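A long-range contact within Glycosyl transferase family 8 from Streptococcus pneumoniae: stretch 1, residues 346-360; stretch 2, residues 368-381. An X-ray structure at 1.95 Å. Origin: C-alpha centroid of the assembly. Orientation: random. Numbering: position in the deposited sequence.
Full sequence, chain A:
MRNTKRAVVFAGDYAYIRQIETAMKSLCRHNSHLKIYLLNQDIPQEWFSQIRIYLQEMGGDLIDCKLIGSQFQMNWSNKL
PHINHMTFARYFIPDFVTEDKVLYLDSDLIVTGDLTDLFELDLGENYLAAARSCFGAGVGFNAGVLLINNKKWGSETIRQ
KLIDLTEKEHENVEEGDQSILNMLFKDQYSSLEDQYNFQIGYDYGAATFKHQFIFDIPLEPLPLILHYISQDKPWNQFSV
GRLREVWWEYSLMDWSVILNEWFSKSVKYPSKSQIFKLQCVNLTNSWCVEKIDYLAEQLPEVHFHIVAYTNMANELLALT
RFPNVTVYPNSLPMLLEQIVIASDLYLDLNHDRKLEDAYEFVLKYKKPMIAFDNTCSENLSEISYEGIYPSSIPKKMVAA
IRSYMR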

# COMPACT_ATOMS: atom_id res chain seq x y z
N TYR A 346 15.37 5.28 -32.86
CA TYR A 346 14.61 6.51 -32.66
C TYR A 346 13.44 6.57 -33.63
O TYR A 346 13.60 6.32 -34.83
CB TYR A 346 15.50 7.75 -32.82
CG TYR A 346 14.83 9.01 -32.32
CD1 TYR A 346 13.98 9.75 -33.14
CD2 TYR A 346 15.01 9.44 -31.01
CE1 TYR A 346 13.34 10.88 -32.67
CE2 TYR A 346 14.37 10.57 -30.53
CZ TYR A 346 13.54 11.28 -31.37
OH TYR A 346 12.90 12.41 -30.90
N LEU A 347 12.25 6.90 -33.11
CA LEU A 347 11.07 7.08 -33.95
C LEU A 347 10.70 8.56 -34.03
O LEU A 347 10.18 9.13 -33.05
CB LEU A 347 9.88 6.28 -33.40
CG LEU A 347 10.04 4.77 -33.23
CD1 LEU A 347 8.75 4.14 -32.70
CD2 LEU A 347 10.43 4.12 -34.53
N ASP A 348 10.95 9.17 -35.18
CA ASP A 348 10.64 10.58 -35.39
C ASP A 348 9.16 10.71 -35.74
O ASP A 348 8.81 10.82 -36.92
CB ASP A 348 11.50 11.15 -36.51
CG ASP A 348 11.61 12.66 -36.45
OD1 ASP A 348 10.98 13.26 -35.55
OD2 ASP A 348 12.32 13.23 -37.30
N LEU A 349 8.30 10.71 -34.72
CA LEU A 349 6.86 10.65 -34.95
C LEU A 349 6.11 11.91 -34.51
O LEU A 349 4.90 12.02 -34.73
CB LEU A 349 6.26 9.45 -34.22
CG LEU A 349 6.92 8.10 -34.45
CD1 LEU A 349 6.22 7.00 -33.66
CD2 LEU A 349 6.94 7.77 -35.92
N ASN A 350 6.82 12.86 -33.90
CA ASN A 350 6.18 14.05 -33.34
C ASN A 350 5.91 15.13 -34.40
O ASN A 350 6.73 15.34 -35.30
CB ASN A 350 7.03 14.62 -32.20
CG ASN A 350 8.46 14.88 -32.62
OD1 ASN A 350 9.14 13.98 -33.11
ND2 ASN A 350 8.91 16.11 -32.45
N HIS A 351 4.79 15.82 -34.25
CA HIS A 351 4.30 16.73 -35.29
C HIS A 351 4.78 18.19 -35.23
O HIS A 351 4.87 18.84 -36.27
CB HIS A 351 2.77 16.69 -35.33
CG HIS A 351 2.22 15.62 -36.22
ND1 HIS A 351 2.12 15.76 -37.59
CD2 HIS A 351 1.73 14.38 -35.94
CE1 HIS A 351 1.60 14.66 -38.11
NE2 HIS A 351 1.36 13.81 -37.13
N ASP A 352 5.09 18.71 -34.05
CA ASP A 352 5.49 20.12 -34.01
C ASP A 352 6.97 20.32 -34.32
O ASP A 352 7.65 19.39 -34.77
CB ASP A 352 5.12 20.78 -32.68
CG ASP A 352 4.63 22.20 -32.87
OD1 ASP A 352 5.48 23.11 -33.02
OD2 ASP A 352 3.40 22.42 -32.88
N ARG A 353 7.46 21.54 -34.11
CA ARG A 353 8.84 21.88 -34.45
C ARG A 353 9.84 20.98 -33.76
O ARG A 353 9.73 20.70 -32.56
CB ARG A 353 9.15 23.34 -34.16
CG ARG A 353 8.83 24.27 -35.32
CD ARG A 353 9.31 25.69 -35.05
NE ARG A 353 8.64 26.26 -33.89
CZ ARG A 353 7.46 26.86 -33.93
NH1 ARG A 353 6.81 26.99 -35.09
NH2 ARG A 353 6.92 27.35 -32.82
N LYS A 354 10.83 20.52 -34.52
CA LYS A 354 11.77 19.52 -34.04
C LYS A 354 12.77 20.07 -33.03
O LYS A 354 13.22 21.21 -33.14
CB LYS A 354 12.51 18.90 -35.22
CG LYS A 354 11.60 18.27 -36.25
CD LYS A 354 10.77 17.14 -35.65
CE LYS A 354 9.94 16.46 -36.73
NZ LYS A 354 9.15 15.30 -36.20
N LEU A 355 13.10 19.24 -32.05
CA LEU A 355 14.11 19.58 -31.07
C LEU A 355 15.42 18.94 -31.51
O LEU A 355 15.62 17.74 -31.33
CB LEU A 355 13.68 19.11 -29.68
CG LEU A 355 12.38 19.80 -29.26
CD1 LEU A 355 11.64 19.04 -28.17
CD2 LEU A 355 12.66 21.23 -28.83
N GLU A 356 16.29 19.76 -32.09
CA GLU A 356 17.49 19.28 -32.79
C GLU A 356 18.38 18.34 -31.98
O GLU A 356 18.75 17.28 -32.48
CB GLU A 356 18.30 20.47 -33.33
CG GLU A 356 18.07 20.76 -34.82
CD GLU A 356 16.63 21.14 -35.15
OE1 GLU A 356 15.86 21.49 -34.23
OE2 GLU A 356 16.27 21.09 -36.34
N ASP A 357 18.71 18.71 -30.75
CA ASP A 357 19.65 17.92 -29.94
C ASP A 357 19.32 16.43 -29.84
O ASP A 357 20.21 15.61 -29.60
CB ASP A 357 19.84 18.52 -28.54
CG ASP A 357 21.09 19.38 -28.44
OD1 ASP A 357 21.90 19.37 -29.40
OD2 ASP A 357 21.28 20.05 -27.40
N ALA A 358 18.05 16.07 -30.01
CA ALA A 358 17.69 14.66 -30.05
C ALA A 358 18.36 14.00 -31.25
O ALA A 358 18.91 12.90 -31.15
CB ALA A 358 16.18 14.49 -30.12
N TYR A 359 18.33 14.69 -32.39
CA TYR A 359 19.07 14.25 -33.58
C TYR A 359 20.56 14.18 -33.26
O TYR A 359 21.26 13.26 -33.71
CB TYR A 359 18.82 15.22 -34.75
CG TYR A 359 17.39 15.27 -35.25
CD1 TYR A 359 16.63 14.12 -35.35
CD2 TYR A 359 16.81 16.48 -35.61
CE1 TYR A 359 15.32 14.17 -35.80
CE2 TYR A 359 15.50 16.53 -36.07
CZ TYR A 359 14.76 15.37 -36.16
OH TYR A 359 13.46 15.42 -36.60
N GLU A 360 21.05 15.15 -32.50
CA GLU A 360 22.46 15.17 -32.10
C GLU A 360 22.79 13.93 -31.28
O GLU A 360 23.79 13.26 -31.54
CB GLU A 360 22.78 16.43 -31.30
CG GLU A 360 22.81 17.70 -32.14
CD GLU A 360 23.83 18.70 -31.63
OE1 GLU A 360 23.96 19.79 -32.23
OE2 GLU A 360 24.50 18.40 -30.62
N PRO A 368 19.91 4.20 -35.33
CA PRO A 368 19.08 4.27 -36.53
C PRO A 368 17.83 5.08 -36.22
O PRO A 368 17.40 5.09 -35.06
CB PRO A 368 18.68 2.81 -36.77
CG PRO A 368 18.77 2.17 -35.42
CD PRO A 368 19.95 2.84 -34.76
N MSE A 369 17.28 5.75 -37.22
CA MSE A 369 16.10 6.58 -37.03
C MSE A 369 15.17 6.46 -38.23
O MSE A 369 15.62 6.50 -39.38
CB MSE A 369 16.52 8.04 -36.80
CG MSE A 369 15.37 9.03 -36.70
SE MSE A 369 16.02 10.80 -36.24
CE MSE A 369 17.30 11.05 -37.69
N ILE A 370 13.88 6.29 -37.98
CA ILE A 370 12.91 6.20 -39.07
C ILE A 370 11.76 7.17 -38.81
O ILE A 370 11.62 7.69 -37.70
CB ILE A 370 12.38 4.76 -39.25
CG1 ILE A 370 11.62 4.31 -38.00
CG2 ILE A 370 13.54 3.81 -39.55
CD1 ILE A 370 11.02 2.92 -38.13
N ALA A 371 10.96 7.43 -39.83
CA ALA A 371 9.90 8.43 -39.70
C ALA A 371 8.71 8.11 -40.59
O ALA A 371 8.78 7.23 -41.45
CB ALA A 371 10.44 9.82 -40.01
N PHE A 372 7.61 8.83 -40.38
CA PHE A 372 6.48 8.79 -41.30
C PHE A 372 6.64 9.90 -42.33
O PHE A 372 7.38 10.85 -42.09
CB PHE A 372 5.15 8.97 -40.57
CG PHE A 372 4.63 7.71 -39.92
CD1 PHE A 372 4.24 6.62 -40.70
CD2 PHE A 372 4.52 7.62 -38.54
CE1 PHE A 372 3.76 5.47 -40.11
CE2 PHE A 372 4.03 6.46 -37.94
CZ PHE A 372 3.65 5.39 -38.73
N ASP A 373 5.95 9.77 -43.47
CA ASP A 373 6.01 10.76 -44.54
C ASP A 373 5.68 12.17 -44.03
O ASP A 373 6.25 13.16 -44.50
CB ASP A 373 5.04 10.38 -45.67
CG ASP A 373 3.66 9.99 -45.16
OD1 ASP A 373 3.36 10.25 -43.97
OD2 ASP A 373 2.86 9.43 -45.94
N ASN A 374 4.78 12.24 -43.05
CA ASN A 374 4.32 13.52 -42.52
C ASN A 374 4.96 13.91 -41.18
O ASN A 374 4.51 14.87 -40.54
CB ASN A 374 2.80 13.51 -42.37
CG ASN A 374 2.31 12.47 -41.38
OD1 ASN A 374 3.06 11.57 -41.00
ND2 ASN A 374 1.05 12.57 -40.98
N THR A 375 5.99 13.19 -40.75
CA THR A 375 6.67 13.54 -39.50
C THR A 375 8.18 13.74 -39.67
O THR A 375 8.86 14.13 -38.72
CB THR A 375 6.43 12.49 -38.39
OG1 THR A 375 6.97 11.22 -38.79
CG2 THR A 375 4.94 12.35 -38.08
N CYS A 376 8.70 13.46 -40.86
CA CYS A 376 10.12 13.69 -41.11
C CYS A 376 10.40 15.19 -41.11
O CYS A 376 9.56 15.99 -41.54
CB CYS A 376 10.56 13.05 -42.43
SG CYS A 376 9.48 13.36 -43.81
N SER A 377 11.56 15.57 -40.58
CA SER A 377 11.91 16.97 -40.43
C SER A 377 12.01 17.70 -41.76
O SER A 377 12.42 17.11 -42.77
CB SER A 377 13.23 17.11 -39.66
OG SER A 377 13.73 18.43 -39.73
N GLU A 378 11.63 18.97 -41.77
CA GLU A 378 11.73 19.80 -42.96
C GLU A 378 13.18 20.20 -43.20
O GLU A 378 13.57 20.53 -44.32
CB GLU A 378 10.87 21.07 -42.82
CG GLU A 378 9.41 20.81 -42.45
CD GLU A 378 8.56 22.08 -42.49
OE1 GLU A 378 7.32 21.97 -42.59
OE2 GLU A 378 9.15 23.18 -42.44
N ASN A 379 13.98 20.17 -42.14
CA ASN A 379 15.37 20.62 -42.21
C ASN A 379 16.36 19.46 -42.34
O ASN A 379 17.57 19.65 -42.23
CB ASN A 379 15.69 21.49 -40.99
CG ASN A 379 14.61 22.53 -40.72
OD1 ASN A 379 13.94 23.01 -41.64
ND2 ASN A 379 14.43 22.89 -39.45
N LEU A 380 15.83 18.27 -42.59
CA LEU A 380 16.64 17.07 -42.77
C LEU A 380 16.44 16.53 -44.18
O LEU A 380 15.37 16.73 -44.76
CB LEU A 380 16.23 16.00 -41.75
CG LEU A 380 17.09 15.77 -40.50
CD1 LEU A 380 17.42 17.07 -39.80
CD2 LEU A 380 16.40 14.81 -39.54
N SER A 381 17.46 15.88 -44.74
CA SER A 381 17.30 15.23 -46.04
C SER A 381 16.77 13.81 -45.85
O SER A 381 17.03 13.19 -44.82
CB SER A 381 18.62 15.19 -46.81
OG SER A 381 19.36 14.02 -46.52
O HOH W 1 16.07 19.62 -38.35

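The strand that runs through Y346 and L347 lies beside strand 369-372, and the two run parallel, their directions 25° apart; the loops and helix that follow extend the contact to 782 Å² of buried surface. At Y346 the backbone bonds in both directions: Y346 N donates to P368 O (3.0 Å), and Y346 O accepts from I370 N (3.2 Å). This is the staggered pattern of parallel strands, in which one residue reaches two neighbours that flank its partner, here M369. Y346 O also receives a CA-H...O contact from M369 CA (3.3 Å). The Y346 and M369 side chains share one face of the sheet, where the selenium of this selenomethionine sits obliquely to the Y346 ring, M369 SE lying 3.9 Å from Y346 CD1. L347 points to the other face with I370, and the two make a purely apolar pair, L347 CD2 to I370 CG1 at 3.7 Å.

D348 continues the ladder, D348 N donating to I370 O (3.0 Å). Its O is taken by a side chain: T375 OG1 donates to D348 O (2.7 Å) and in turn accepts from F372 N (2.9 Å), so a single hydroxyl ties the turn after the second strand to the D348 backbone. Within stretch 1, the D348 carboxylate forms a salt bridge through OD1 with K354 NZ (2.8 Å), and D348 OD2 accepts from Y359 OH (2.6 Å); OD2 is also bonded elsewhere in the structure.

The CB of L349 points away from stretch 2, yet its tip returns to touch the F372 ring, L349 CD2 to F372 CD2 at 3.6 Å. The H351 ring offers one face to T375, whose CG2 lies 4.2 Å from the centroid of the H351 ring in a CH-pi contact, while N374 ND2 lies near the ring plane, 3.6 Å from H351 CE1.

K354 is the polar hub. Besides the D348 salt bridge, K354 NZ donates to N350 O (2.6 Å) and, across the interface, to T375 O (2.8 Å), so one ammonium group gathers a carboxylate and two backbone carbonyls. The aliphatic part of K354 rests on S377, K354 CG to S377 CB at 4.0 Å. Farther out, a water bridges E356 and S377, its O donating to E356 OE2 (2.5 Å) and lying 3.0 Å from S377 OG.

Y359, on the helix, closes the contact. L380 CD2 sits over one face of its ring, 3.9 Å from the Y359 centroid, whereas M369 SE meets the edge, 3.5 Å from Y359 CE1. The selenium thus lies against both tyrosines, linking the strand pair to the helix.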